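Local atomic coordinates of beta-N-acetylglucosaminidase-like protein Glycoside hydrolase family 20 (PDB entry 6YHH), a protein that probably hydrolyses terminal beta-linked N-acetylhexosamine residues as a family 20 glycoside hydrolase, acting as a chitobiase in bacterial chitin degradation. Residues H423-P428 and A470-L475; S382-E388 and N410-L416; K586-A590 and L631-D635; S462-R467 and A557-D563; P245-S249 and L284-K290. All coordinates share one frame. Numbering follows the deposited sequence.

Interaction 1: residues H423-P428 and A470-L475; sequences HYLNDP and AIAERL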
# COMPACT_ATOMS: atom_id res chain seq x y z
N HIS A 423 26.34 -7.94 1.39
CA HIS A 423 25.49 -8.94 0.81
C HIS A 423 25.85 -9.31 -0.66
O HIS A 423 25.81 -10.47 -1.03
CB HIS A 423 24.00 -8.47 0.92
CG HIS A 423 23.61 -8.18 2.31
ND1 HIS A 423 23.72 -9.10 3.31
CD2 HIS A 423 23.01 -7.09 2.85
CE1 HIS A 423 23.27 -8.57 4.44
NE2 HIS A 423 22.85 -7.35 4.18
N TYR A 424 26.24 -8.29 -1.45
CA TYR A 424 26.52 -8.50 -2.86
C TYR A 424 27.71 -9.37 -3.07
O TYR A 424 27.72 -10.16 -4.01
CB TYR A 424 26.77 -7.15 -3.52
CG TYR A 424 26.92 -7.18 -5.02
CD1 TYR A 424 25.96 -7.76 -5.81
CD2 TYR A 424 28.09 -6.70 -5.61
CE1 TYR A 424 26.09 -7.75 -7.18
CE2 TYR A 424 28.27 -6.69 -6.97
CZ TYR A 424 27.29 -7.23 -7.76
OH TYR A 424 27.44 -7.24 -9.10
N LEU A 425 28.68 -9.29 -2.16
CA LEU A 425 29.95 -10.06 -2.33
C LEU A 425 29.91 -11.35 -1.59
O LEU A 425 30.79 -12.18 -1.73
CB LEU A 425 31.09 -9.21 -1.88
CG LEU A 425 31.22 -7.95 -2.78
CD1 LEU A 425 32.36 -7.08 -2.25
CD2 LEU A 425 31.31 -8.23 -4.30
N ASN A 426 28.79 -11.64 -0.91
CA ASN A 426 28.67 -12.90 -0.23
C ASN A 426 28.32 -14.02 -1.22
O ASN A 426 27.31 -13.97 -1.86
CB ASN A 426 27.50 -12.78 0.76
CG ASN A 426 27.34 -13.98 1.68
OD1 ASN A 426 28.25 -14.30 2.46
ND2 ASN A 426 26.12 -14.58 1.71
N ASP A 427 29.10 -15.06 -1.34
CA ASP A 427 28.87 -16.03 -2.44
C ASP A 427 28.56 -17.40 -1.88
O ASP A 427 29.31 -17.89 -0.99
CB ASP A 427 30.14 -16.07 -3.28
CG ASP A 427 29.94 -16.73 -4.62
OD1 ASP A 427 29.66 -17.92 -4.68
OD2 ASP A 427 29.99 -16.06 -5.61
N PRO A 428 27.52 -18.05 -2.35
CA PRO A 428 27.22 -19.37 -1.83
C PRO A 428 28.35 -20.40 -2.09
O PRO A 428 28.42 -21.44 -1.39
CB PRO A 428 25.97 -19.76 -2.58
CG PRO A 428 25.35 -18.43 -3.00
CD PRO A 428 26.51 -17.58 -3.32
N ALA A 470 20.39 -6.65 -5.28
CA ALA A 470 21.80 -7.00 -5.41
C ALA A 470 22.06 -8.48 -5.07
O ALA A 470 22.82 -9.15 -5.73
CB ALA A 470 22.65 -6.06 -4.57
N ILE A 471 21.34 -9.01 -4.06
CA ILE A 471 21.41 -10.39 -3.75
C ILE A 471 20.89 -11.22 -4.93
O ILE A 471 21.52 -12.27 -5.27
CB ILE A 471 20.68 -10.71 -2.44
CG1 ILE A 471 21.42 -10.03 -1.30
CG2 ILE A 471 20.54 -12.21 -2.21
CD1 ILE A 471 20.66 -10.07 0.02
N ALA A 472 19.82 -10.79 -5.57
CA ALA A 472 19.29 -11.48 -6.73
C ALA A 472 20.37 -11.62 -7.77
O ALA A 472 20.47 -12.65 -8.44
CB ALA A 472 18.05 -10.81 -7.29
N GLU A 473 21.13 -10.53 -7.98
CA GLU A 473 22.22 -10.60 -8.98
C GLU A 473 23.29 -11.62 -8.58
O GLU A 473 23.75 -12.48 -9.41
CB GLU A 473 22.84 -9.26 -9.22
CG GLU A 473 24.11 -9.34 -10.07
CD GLU A 473 24.35 -8.05 -10.79
OE1 GLU A 473 25.25 -7.28 -10.41
OE2 GLU A 473 23.50 -7.73 -11.69
N ARG A 474 23.67 -11.64 -7.31
CA ARG A 474 24.59 -12.69 -6.87
C ARG A 474 24.09 -14.10 -7.12
O ARG A 474 24.87 -15.02 -7.41
CB ARG A 474 25.00 -12.51 -5.41
CG ARG A 474 26.01 -13.54 -4.86
CD ARG A 474 27.33 -13.65 -5.63
NE ARG A 474 27.89 -12.33 -5.74
CZ ARG A 474 28.23 -11.72 -6.87
NH1 ARG A 474 28.21 -12.28 -8.09
NH2 ARG A 474 28.61 -10.50 -6.76
N LEU A 475 22.82 -14.33 -7.00
CA LEU A 475 22.28 -15.65 -7.06
C LEU A 475 22.03 -16.09 -8.51
O LEU A 475 21.97 -17.29 -8.76
CB LEU A 475 21.00 -15.73 -6.23
CG LEU A 475 21.28 -15.51 -4.73
CD1 LEU A 475 19.92 -15.55 -4.00
CD2 LEU A 475 22.34 -16.43 -4.14
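Arg474 lays its guanidinium over one face of the Tyr424 ring, with CZ 4.7 Å from the ring centroid and 15° off the ring normal, a cation-pi interaction. The same group is held in place by the backbone: Arg474 NE and NH2 both donate to Tyr424 O, at 2.8 Å and 2.9 Å, so a carbonyl near the C-terminal end of helix 420-424 lies near the guanidinium plane. Tyr424 is engaged at its far end as well, its OH donating to Glu473 OE1 at 2.6 Å, while its ring edge rests on the helix 467-476 backbone, CD1 lying 3.4 Å from Ala470 O. Around this polar centre the packing is apolar: His423 CB meets Ile471 CG1 at 3.7 Å, and Pro428 CG meets Leu475 CD2 at 3.8 Å. Asp427 OD2 stays 4.3 Å from Arg474 NE, well out of the guanidinium plane; OD2 makes a salt bridge with Arg143, and OD1 accepts from Met429 N. Glu473 is likewise shared, its OE2 pairing with Arg490 of helix 484-497. The contact thus fastens the end of helix 420-424 and the turn after it to helix 467-476, inside the catalytic TIM-barrel domain. The buried polar groups are thus matched: Arg474 by a carbonyl and an aromatic face, Glu473 by a phenol and by Arg490 outside the contact.

Interaction 2: residues S382-E388 and N410-L416; sequences SWRGPNE and NGFYIDL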
# COMPACT_ATOMS: atom_id res chain seq x y z
N SER A 382 22.19 -23.29 5.82
CA SER A 382 23.35 -22.73 6.44
C SER A 382 23.16 -21.24 6.75
O SER A 382 23.05 -20.42 5.82
CB SER A 382 24.56 -22.90 5.50
OG SER A 382 25.75 -22.33 6.04
N TRP A 383 23.22 -20.90 8.03
CA TRP A 383 22.93 -19.55 8.51
C TRP A 383 23.90 -18.94 9.52
O TRP A 383 23.97 -17.66 9.61
CB TRP A 383 21.53 -19.49 9.08
CG TRP A 383 21.38 -20.06 10.46
CD1 TRP A 383 21.10 -21.33 10.76
CD2 TRP A 383 21.40 -19.35 11.71
NE1 TRP A 383 20.95 -21.51 12.12
CE2 TRP A 383 21.12 -20.30 12.74
CE3 TRP A 383 21.65 -18.02 12.07
CZ2 TRP A 383 21.09 -19.95 14.08
CZ3 TRP A 383 21.57 -17.67 13.40
CH2 TRP A 383 21.35 -18.64 14.40
N ARG A 384 24.70 -19.77 10.18
CA ARG A 384 25.61 -19.28 11.22
C ARG A 384 26.94 -18.87 10.68
O ARG A 384 27.47 -19.47 9.75
CB ARG A 384 25.69 -20.32 12.33
CG ARG A 384 24.35 -20.61 12.95
CD ARG A 384 24.40 -21.74 13.92
NE ARG A 384 25.21 -21.37 15.00
CZ ARG A 384 25.92 -22.27 15.64
NH1 ARG A 384 25.89 -23.55 15.21
NH2 ARG A 384 26.66 -21.89 16.67
N GLY A 385 27.52 -17.87 11.32
CA GLY A 385 28.76 -17.27 10.89
C GLY A 385 29.35 -16.48 12.04
O GLY A 385 29.15 -16.81 13.20
N PRO A 386 30.06 -15.40 11.76
CA PRO A 386 30.73 -14.70 12.86
C PRO A 386 29.85 -14.14 13.97
O PRO A 386 30.28 -14.05 15.09
CB PRO A 386 31.51 -13.57 12.14
CG PRO A 386 30.76 -13.39 10.83
CD PRO A 386 30.35 -14.81 10.46
N ASN A 387 28.63 -13.75 13.65
CA ASN A 387 27.68 -13.32 14.70
C ASN A 387 27.36 -14.41 15.74
O ASN A 387 26.92 -14.09 16.85
CB ASN A 387 26.37 -12.81 14.10
CG ASN A 387 26.51 -11.56 13.27
OD1 ASN A 387 27.54 -10.86 13.30
ND2 ASN A 387 25.50 -11.28 12.48
N GLU A 388 27.56 -15.66 15.39
CA GLU A 388 27.34 -16.87 16.24
C GLU A 388 28.65 -17.51 16.62
O GLU A 388 28.69 -18.62 17.13
CB GLU A 388 26.44 -17.85 15.45
CG GLU A 388 25.06 -17.34 15.08
CD GLU A 388 24.98 -16.24 14.05
OE1 GLU A 388 25.69 -16.34 12.99
OE2 GLU A 388 24.13 -15.31 14.23
N ASN A 410 23.52 -17.39 5.58
CA ASN A 410 24.55 -16.61 6.24
C ASN A 410 25.13 -15.57 5.27
O ASN A 410 25.41 -15.93 4.10
CB ASN A 410 25.74 -17.50 6.67
CG ASN A 410 26.75 -16.73 7.49
OD1 ASN A 410 27.83 -16.33 6.99
ND2 ASN A 410 26.31 -16.32 8.69
N GLY A 411 25.24 -14.32 5.73
CA GLY A 411 25.74 -13.20 4.91
C GLY A 411 24.68 -12.52 4.05
O GLY A 411 24.97 -11.56 3.33
N PHE A 412 23.42 -13.03 4.12
CA PHE A 412 22.26 -12.43 3.45
C PHE A 412 21.16 -12.07 4.52
O PHE A 412 19.95 -12.04 4.20
CB PHE A 412 21.65 -13.40 2.44
CG PHE A 412 22.55 -13.81 1.28
CD1 PHE A 412 23.28 -12.89 0.55
CD2 PHE A 412 22.59 -15.13 0.86
CE1 PHE A 412 23.98 -13.28 -0.59
CE2 PHE A 412 23.33 -15.51 -0.23
CZ PHE A 412 24.04 -14.59 -0.97
N TYR A 413 21.63 -11.67 5.69
CA TYR A 413 20.74 -11.27 6.81
C TYR A 413 20.41 -9.79 6.67
O TYR A 413 20.90 -8.95 7.42
CB TYR A 413 21.35 -11.63 8.16
CG TYR A 413 20.98 -13.05 8.55
CD1 TYR A 413 21.29 -14.12 7.72
CD2 TYR A 413 20.28 -13.32 9.72
CE1 TYR A 413 20.89 -15.41 8.05
CE2 TYR A 413 19.96 -14.64 10.09
CZ TYR A 413 20.18 -15.63 9.20
OH TYR A 413 19.72 -16.89 9.50
N ILE A 414 19.51 -9.49 5.72
CA ILE A 414 19.16 -8.09 5.34
C ILE A 414 18.48 -7.34 6.52
O ILE A 414 18.53 -6.12 6.58
CB ILE A 414 18.23 -8.08 4.10
CG1 ILE A 414 17.12 -9.09 4.18
CG2 ILE A 414 18.99 -8.42 2.85
CD1 ILE A 414 16.03 -8.91 3.14
N ASP A 415 17.90 -8.06 7.49
CA ASP A 415 17.30 -7.41 8.62
C ASP A 415 18.26 -6.68 9.49
O ASP A 415 17.84 -5.78 10.24
CB ASP A 415 16.51 -8.45 9.45
CG ASP A 415 17.40 -9.50 10.02
OD1 ASP A 415 18.13 -10.13 9.23
OD2 ASP A 415 17.38 -9.74 11.28
N LEU A 416 19.58 -7.02 9.44
CA LEU A 416 20.55 -6.45 10.37
C LEU A 416 21.09 -5.10 9.90
O LEU A 416 21.96 -4.52 10.51
CB LEU A 416 21.68 -7.51 10.54
CG LEU A 416 21.14 -8.82 11.18
CD1 LEU A 416 22.32 -9.82 11.33
CD2 LEU A 416 20.33 -8.66 12.45
O HOH W 1 27.12 -14.39 11.11
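Asn410, with chi1 at t, carries its amide into the turn of 382-388, where ND2 donates to Trp383 O at 2.8 Å; its backbone N donates to Ser382 O at 3.1 Å. Gly385 leaves room for this amide: a CB there would lie 2.4 Å from Asn410 ND2. Glu388, folded back with chi1 m and chi2 p, accepts from Gly385 N through OE1 at 2.9 Å, and a water joins Glu388 OE1, Asn387 N and Asn410 ND2. Trp383 adopts a p rotamer that sets its indole beside Tyr413, with CE3 4.0 Å from Tyr413 CZ and CB 3.2 Å from Tyr413 OH. Tyr413 is an m rotamer at the centre of an inverse gamma turn; its side chain lies about 3 Å from a bound Tris molecule, probably from the crystallisation liquor, and the Trp383 side chain lies about 4 Å from that of Glu317, the predicted proton donor. Both segments are loops leaving adjacent parallel barrel strands, 379-382 and 406-408, toward helices 394-401 and 420-424.

Interaction 3: residues K586-A590 and L631-D635; sequences KAKVA and LLVLD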
# COMPACT_ATOMS: atom_id res chain seq x y z
N LYS A 586 38.28 20.56 -3.46
CA LYS A 586 38.06 21.12 -2.14
C LYS A 586 36.64 21.72 -2.05
O LYS A 586 35.93 21.55 -1.05
CB LYS A 586 39.05 22.25 -1.85
CG LYS A 586 38.98 22.69 -0.41
CD LYS A 586 39.61 24.07 -0.23
CE LYS A 586 41.06 24.06 -0.04
NZ LYS A 586 41.37 25.52 0.08
N ALA A 587 36.23 22.41 -3.11
CA ALA A 587 34.88 22.99 -3.15
C ALA A 587 33.79 21.89 -3.12
O ALA A 587 32.76 22.16 -2.46
CB ALA A 587 34.67 23.88 -4.35
N LYS A 588 34.03 20.72 -3.71
CA LYS A 588 33.02 19.61 -3.65
C LYS A 588 32.87 19.14 -2.21
O LYS A 588 31.73 18.86 -1.80
CB LYS A 588 33.39 18.47 -4.63
CG LYS A 588 33.04 18.84 -6.09
CD LYS A 588 33.39 17.70 -7.10
N VAL A 589 33.95 19.12 -1.46
CA VAL A 589 33.89 18.68 -0.06
C VAL A 589 33.17 19.78 0.75
O VAL A 589 32.26 19.52 1.54
CB VAL A 589 35.27 18.41 0.54
CG1 VAL A 589 35.19 18.14 2.01
CG2 VAL A 589 35.92 17.27 -0.21
N ALA A 590 33.56 21.04 0.57
CA ALA A 590 32.97 22.14 1.29
C ALA A 590 31.44 22.23 1.05
O ALA A 590 30.74 22.66 1.97
CB ALA A 590 33.66 23.45 0.85
N LEU A 631 34.98 23.69 7.56
CA LEU A 631 35.06 24.77 6.55
C LEU A 631 36.30 25.67 6.84
O LEU A 631 37.00 26.10 5.91
CB LEU A 631 33.79 25.61 6.54
CG LEU A 631 32.59 24.89 5.87
CD1 LEU A 631 31.37 25.69 6.17
CD2 LEU A 631 32.80 24.82 4.37
N LEU A 632 36.55 25.94 8.10
CA LEU A 632 37.71 26.79 8.43
C LEU A 632 38.99 26.03 8.21
O LEU A 632 39.98 26.57 7.70
CB LEU A 632 37.64 27.29 9.85
CG LEU A 632 36.44 28.15 10.18
CD1 LEU A 632 36.33 28.24 11.67
CD2 LEU A 632 36.54 29.53 9.55
N VAL A 633 39.01 24.76 8.56
CA VAL A 633 40.16 23.89 8.32
C VAL A 633 40.53 23.88 6.82
O VAL A 633 41.68 24.12 6.46
CB VAL A 633 39.91 22.47 8.79
CG1 VAL A 633 41.01 21.53 8.36
CG2 VAL A 633 39.80 22.36 10.30
N LEU A 634 39.55 23.64 5.94
CA LEU A 634 39.79 23.59 4.49
C LEU A 634 40.40 24.90 3.96
O LEU A 634 41.15 24.86 3.00
CB LEU A 634 38.53 23.26 3.67
CG LEU A 634 37.94 21.81 3.71
CD1 LEU A 634 36.65 21.70 2.89
CD2 LEU A 634 38.85 20.69 3.27
N ASP A 635 40.06 26.03 4.56
CA ASP A 635 40.73 27.32 4.25
C ASP A 635 41.89 27.79 5.14
O ASP A 635 42.22 28.97 5.12
CB ASP A 635 39.65 28.39 4.18
CG ASP A 635 39.19 28.60 2.80
OD1 ASP A 635 38.97 27.58 2.09
OD2 ASP A 635 39.13 29.79 2.39
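Leu634 fills the apolar centre, pointing toward helix 583-607 so that its CD1 lies 3.9 Å from Val589 CG1 and 4.0 Å from Ala590 CB. Leu631, one turn earlier, reaches the same alanine: its CD2 is 3.9 Å from Ala590 CB. The small Ala590 side chain is therefore touched by two leucines spaced i, i+3 on one face of helix 617-634. These two helices belong to the helical C-terminal part of the chain, the contact lying about 39 Å from the centre of the chain (centre to centre), and the nearest CA pairs, Ala590 with Leu631 and Lys586 with Leu634, show them running in opposite directions. Helix 565-579 adds a third side, Tyr577 touching Lys586, Val589 and Leu634. Outward from the leucines, the aliphatic part of Lys586 covers Leu634, CD to CB 4.1 Å. At the exposed rim Lys586 NZ makes a weak hydrogen bond to Leu634 O at 3.0 Å, near the C-terminal end of its helix, and a long salt bridge, 3.7 Å, to OD1 of Asp635, the first residue beyond the helical conformation.

Interaction 4: residues S462-R467 and A557-D563; sequences SRVWPR and ADACTPD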
# COMPACT_ATOMS: atom_id res chain seq x y z
N SER A 462 11.19 -1.16 2.77
CA SER A 462 12.38 -0.35 2.90
C SER A 462 13.58 -1.14 3.41
O SER A 462 14.76 -0.72 3.22
CB SER A 462 12.15 0.85 3.84
OG SER A 462 12.07 0.51 5.18
N ARG A 463 13.31 -2.18 4.14
CA ARG A 463 14.39 -3.09 4.61
C ARG A 463 14.80 -4.08 3.50
O ARG A 463 16.00 -4.35 3.26
CB ARG A 463 13.93 -3.80 5.91
CG ARG A 463 14.23 -2.96 7.16
CD ARG A 463 13.68 -1.55 7.18
NE ARG A 463 14.20 -0.82 8.34
CZ ARG A 463 14.53 0.48 8.30
NH1 ARG A 463 14.22 1.25 7.24
NH2 ARG A 463 15.11 1.05 9.39
N VAL A 464 13.83 -4.68 2.83
CA VAL A 464 14.12 -5.71 1.80
C VAL A 464 14.76 -5.13 0.55
O VAL A 464 15.71 -5.73 0.03
CB VAL A 464 12.85 -6.52 1.46
CG1 VAL A 464 13.12 -7.58 0.41
CG2 VAL A 464 12.37 -7.17 2.73
N TRP A 465 14.26 -4.00 0.09
CA TRP A 465 14.61 -3.39 -1.23
C TRP A 465 15.25 -2.06 -1.02
O TRP A 465 14.79 -1.27 -0.17
CB TRP A 465 13.34 -3.24 -2.08
CG TRP A 465 12.58 -4.57 -2.19
CD1 TRP A 465 11.40 -4.94 -1.53
CD2 TRP A 465 12.97 -5.72 -2.97
NE1 TRP A 465 11.10 -6.25 -1.85
CE2 TRP A 465 12.04 -6.74 -2.74
CE3 TRP A 465 14.10 -6.00 -3.81
CZ2 TRP A 465 12.17 -8.00 -3.29
CZ3 TRP A 465 14.20 -7.24 -4.39
CH2 TRP A 465 13.23 -8.26 -4.10
N PRO A 466 16.32 -1.73 -1.79
CA PRO A 466 16.77 -2.48 -2.94
C PRO A 466 17.88 -3.48 -2.67
O PRO A 466 18.39 -4.10 -3.63
CB PRO A 466 17.28 -1.40 -3.88
CG PRO A 466 17.89 -0.42 -2.90
CD PRO A 466 16.95 -0.42 -1.71
N ARG A 467 18.30 -3.71 -1.45
CA ARG A 467 19.39 -4.62 -1.21
C ARG A 467 19.17 -6.03 -1.71
O ARG A 467 20.14 -6.69 -2.17
CB ARG A 467 19.89 -4.63 0.25
CG ARG A 467 20.52 -3.30 0.71
CD ARG A 467 20.97 -3.19 2.17
NE ARG A 467 19.75 -3.29 2.99
CZ ARG A 467 19.65 -3.94 4.12
NH1 ARG A 467 20.70 -4.42 4.73
NH2 ARG A 467 18.44 -4.12 4.64
N ALA A 557 14.68 6.43 12.79
CA ALA A 557 15.42 5.23 12.37
C ALA A 557 14.68 4.42 11.29
O ALA A 557 15.31 3.82 10.43
CB ALA A 557 15.73 4.34 13.55
N ASP A 558 13.34 4.48 11.36
CA ASP A 558 12.49 3.77 10.41
C ASP A 558 12.47 4.38 9.04
O ASP A 558 12.17 3.69 8.10
CB ASP A 558 11.09 3.65 11.02
CG ASP A 558 11.18 3.08 12.38
OD1 ASP A 558 11.66 1.90 12.46
OD2 ASP A 558 10.82 3.73 13.36
N ALA A 559 12.84 5.67 8.91
CA ALA A 559 13.02 6.34 7.63
C ALA A 559 14.39 6.26 7.06
O ALA A 559 14.59 6.52 5.87
CB ALA A 559 12.67 7.84 7.84
N CYS A 560 15.35 5.76 7.85
CA CYS A 560 16.72 5.62 7.37
C CYS A 560 17.06 4.20 6.89
O CYS A 560 16.41 3.18 7.29
CB CYS A 560 17.73 6.01 8.46
SG CYS A 560 17.62 7.73 8.95
N THR A 561 18.06 4.16 5.97
CA THR A 561 18.51 2.90 5.40
C THR A 561 20.00 2.86 5.32
O THR A 561 20.61 3.91 5.35
CB THR A 561 17.88 2.72 3.99
OG1 THR A 561 17.96 3.96 3.26
CG2 THR A 561 16.41 2.42 4.14
N PRO A 562 20.64 1.68 5.13
CA PRO A 562 22.10 1.65 4.85
C PRO A 562 22.44 2.27 3.51
O PRO A 562 21.55 2.64 2.75
CB PRO A 562 22.45 0.15 4.80
CG PRO A 562 21.16 -0.58 5.06
CD PRO A 562 20.03 0.35 5.03
N ASP A 563 23.72 2.50 3.30
CA ASP A 563 24.23 3.10 2.04
C ASP A 563 23.57 4.47 1.81
O ASP A 563 23.08 4.81 0.72
CB ASP A 563 24.01 2.13 0.86
CG ASP A 563 24.72 0.81 1.07
OD1 ASP A 563 25.95 0.80 0.99
OD2 ASP A 563 23.99 -0.19 1.40
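Ser462 opens the contact with its carbonyl O 3.7 Å from Thr561 CG2, while its OG accepts from Arg463 NH1 at 3.1 Å and also hydrogen-bonds to Thr459 O. Arg463 does most of the polar work. Its CA-to-CB bond points away from 557-563, but the long side chain turns back and spends its guanidinium on main-chain carbonyls: NH2 donates to Ala557 O at 3.0 Å, NH1 to Cys560 O at 2.9 Å, and NH2 adds a weak bond to Cys560 O at 3.3 Å. These acceptors lie in the short helix 556-559 and just after it, where Cys560 N also bonds to Ala557 O at 3.2 Å. An arginine of the catalytic TIM-barrel domain thus bonds to the chain just before helix 565-579 of the C-terminal helical part. Past Val464 and Trp465 the chain breaks from helix 460-464 through a cis peptide before Pro466, at the N-cap position of the next helix, 467-476. Arg467, the first residue of that helix, sets one guanidinium face against Pro562, NE to CG 3.7 Å, and donates from NH2 to Arg463 O at 2.8 Å. Its CD is 4.3 Å from Asp563 OD2, whose carboxylate pairs with Arg488 and accepts from Val420 N.

Interaction 5: residues P245-S249 and L284-K290; sequences PEIGS and LDPSNPK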
# COMPACT_ATOMS: atom_id res chain seq x y z
N PRO A 245 0.43 -26.35 26.00
CA PRO A 245 1.49 -26.38 27.05
C PRO A 245 1.91 -27.77 27.44
O PRO A 245 3.02 -27.98 27.92
CB PRO A 245 0.87 -25.68 28.26
CG PRO A 245 -0.64 -25.66 28.00
CD PRO A 245 -0.82 -25.68 26.48
N GLU A 246 1.03 -28.74 27.15
CA GLU A 246 1.31 -30.11 27.60
C GLU A 246 2.43 -30.82 26.82
O GLU A 246 2.98 -31.79 27.31
CB GLU A 246 0.01 -30.94 27.59
CG GLU A 246 -0.53 -31.23 26.21
CD GLU A 246 -1.54 -30.19 25.67
OE1 GLU A 246 -2.36 -30.64 24.84
OE2 GLU A 246 -1.49 -28.99 26.07
N ILE A 247 2.84 -30.27 25.66
CA ILE A 247 4.00 -30.81 24.96
C ILE A 247 5.25 -29.96 25.14
O ILE A 247 6.26 -30.18 24.42
CB ILE A 247 3.68 -31.01 23.47
CG1 ILE A 247 3.40 -29.70 22.75
CG2 ILE A 247 2.50 -31.99 23.31
CD1 ILE A 247 3.25 -29.80 21.24
N GLY A 248 5.26 -29.10 26.15
CA GLY A 248 6.49 -28.36 26.45
C GLY A 248 7.49 -29.17 27.27
O GLY A 248 7.16 -30.26 27.84
N SER A 249 8.69 -28.62 27.43
CA SER A 249 9.77 -29.40 28.02
C SER A 249 10.05 -29.01 29.44
O SER A 249 10.71 -29.75 30.15
CB SER A 249 11.07 -29.28 27.22
OG SER A 249 10.88 -29.80 25.91
N LEU A 284 9.59 -27.66 22.38
CA LEU A 284 8.82 -28.92 22.32
C LEU A 284 9.56 -30.10 22.90
O LEU A 284 10.78 -30.18 22.80
CB LEU A 284 8.50 -29.25 20.88
CG LEU A 284 7.36 -28.44 20.30
CD1 LEU A 284 6.83 -27.15 20.86
CD2 LEU A 284 7.10 -28.80 18.82
N ASP A 285 8.80 -30.99 23.51
CA ASP A 285 9.35 -32.17 24.20
C ASP A 285 9.46 -33.35 23.27
O ASP A 285 8.45 -34.00 22.94
CB ASP A 285 8.49 -32.49 25.46
CG ASP A 285 8.98 -33.69 26.25
OD1 ASP A 285 9.95 -34.38 25.86
OD2 ASP A 285 8.34 -33.95 27.32
N PRO A 286 10.70 -33.73 22.91
CA PRO A 286 10.87 -34.82 21.95
C PRO A 286 10.69 -36.24 22.58
O PRO A 286 10.80 -37.21 21.82
CB PRO A 286 12.31 -34.67 21.53
CG PRO A 286 13.02 -34.16 22.75
CD PRO A 286 11.99 -33.25 23.40
N SER A 287 10.46 -36.27 23.88
CA SER A 287 10.19 -37.53 24.60
C SER A 287 8.73 -37.81 24.71
O SER A 287 8.33 -38.92 25.13
CB SER A 287 10.90 -37.46 25.95
OG SER A 287 10.19 -36.80 26.95
N ASN A 288 7.87 -36.85 24.37
CA ASN A 288 6.45 -36.98 24.64
C ASN A 288 5.79 -37.43 23.37
O ASN A 288 5.81 -36.74 22.35
CB ASN A 288 5.88 -35.61 25.09
CG ASN A 288 4.44 -35.66 25.52
OD1 ASN A 288 3.65 -36.56 25.15
ND2 ASN A 288 4.05 -34.65 26.30
N PRO A 289 5.07 -38.58 23.40
CA PRO A 289 4.40 -39.04 22.22
C PRO A 289 3.34 -38.08 21.67
O PRO A 289 3.10 -38.06 20.42
CB PRO A 289 3.71 -40.37 22.67
CG PRO A 289 4.37 -40.73 23.93
CD PRO A 289 4.87 -39.47 24.57
N LYS A 290 2.78 -37.22 22.52
CA LYS A 290 1.81 -36.27 22.09
C LYS A 290 2.42 -35.19 21.21
O LYS A 290 1.76 -34.71 20.26
CB LYS A 290 1.05 -35.64 23.30
CG LYS A 290 -0.25 -34.97 22.87
CD LYS A 290 -1.06 -34.40 24.06
CE LYS A 290 -2.45 -33.97 23.54
NZ LYS A 290 -3.34 -33.30 24.51
O HOH W 2 5.94 -32.79 27.47
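A capped helix start and a lone beta bridge define this contact, in which the loop after helix 238-243 meets the residues leading into helix 289-302. Gly248 and Leu284 are bridged with their CA atoms 4.8 Å apart; Asp285 N donates to Ile247 O at 2.8 Å, and Leu284 CA adds a CA-H...O contact to Ile247 O at 3.5 Å. Asp285 then begins a type I turn ending at Asn288 and forms an Asx turn, Asp285 OD1 accepting from Ser287 N at 2.8 Å; the same OD1 also accepts from Ser287 OG at 2.7 Å. Asn288 is the N-cap, its OD1 accepting from Lys290 N at 2.8 Å. Both segments lie in the catalytic TIM-barrel domain, and the chain between them includes the unmodelled residues 252-269, so the contact closes the base of a long excursion, part of it probably mobile. Across the gap a water touches Gly248 O at 2.8 Å, Asp285 OD2 at 2.7 Å and Asn288 ND2 at 2.9 Å. Ile247 packs its CG2 3.9 Å from Lys290 CB and also touches Leu241 and Ile294. At the exposed rim the extended Lys290 reaches Glu246, NZ to OE1 2.9 Å, in a salt bridge.

How the interactions relate
Interactions 1, 2 and 4 form one connected group. Interaction 2 lies nearest the active site, beside the predicted proton donor Glu317 and the bound Tris. Interaction 1, centred about 13 Å from it, joins it through probable hydrogen bonds of 2.8 Å from His423 ND1 to Gly411 O and from Asn426 ND2 to Asn410 O. Interaction 4, about 17 Å from either centre, is tied to interaction 2 by Arg467 NH2 and Ile414 O, 2.8 Å apart; it alternates with interaction 1 along the chain, helix 460-464 directly preceding helix 467-476, and touches it through His423 NE2 and Arg467 NH1, 3.7 Å apart. Interactions 3 and 5 are peripheral, their centres about 67 Å apart on opposite sides of the chain's centre.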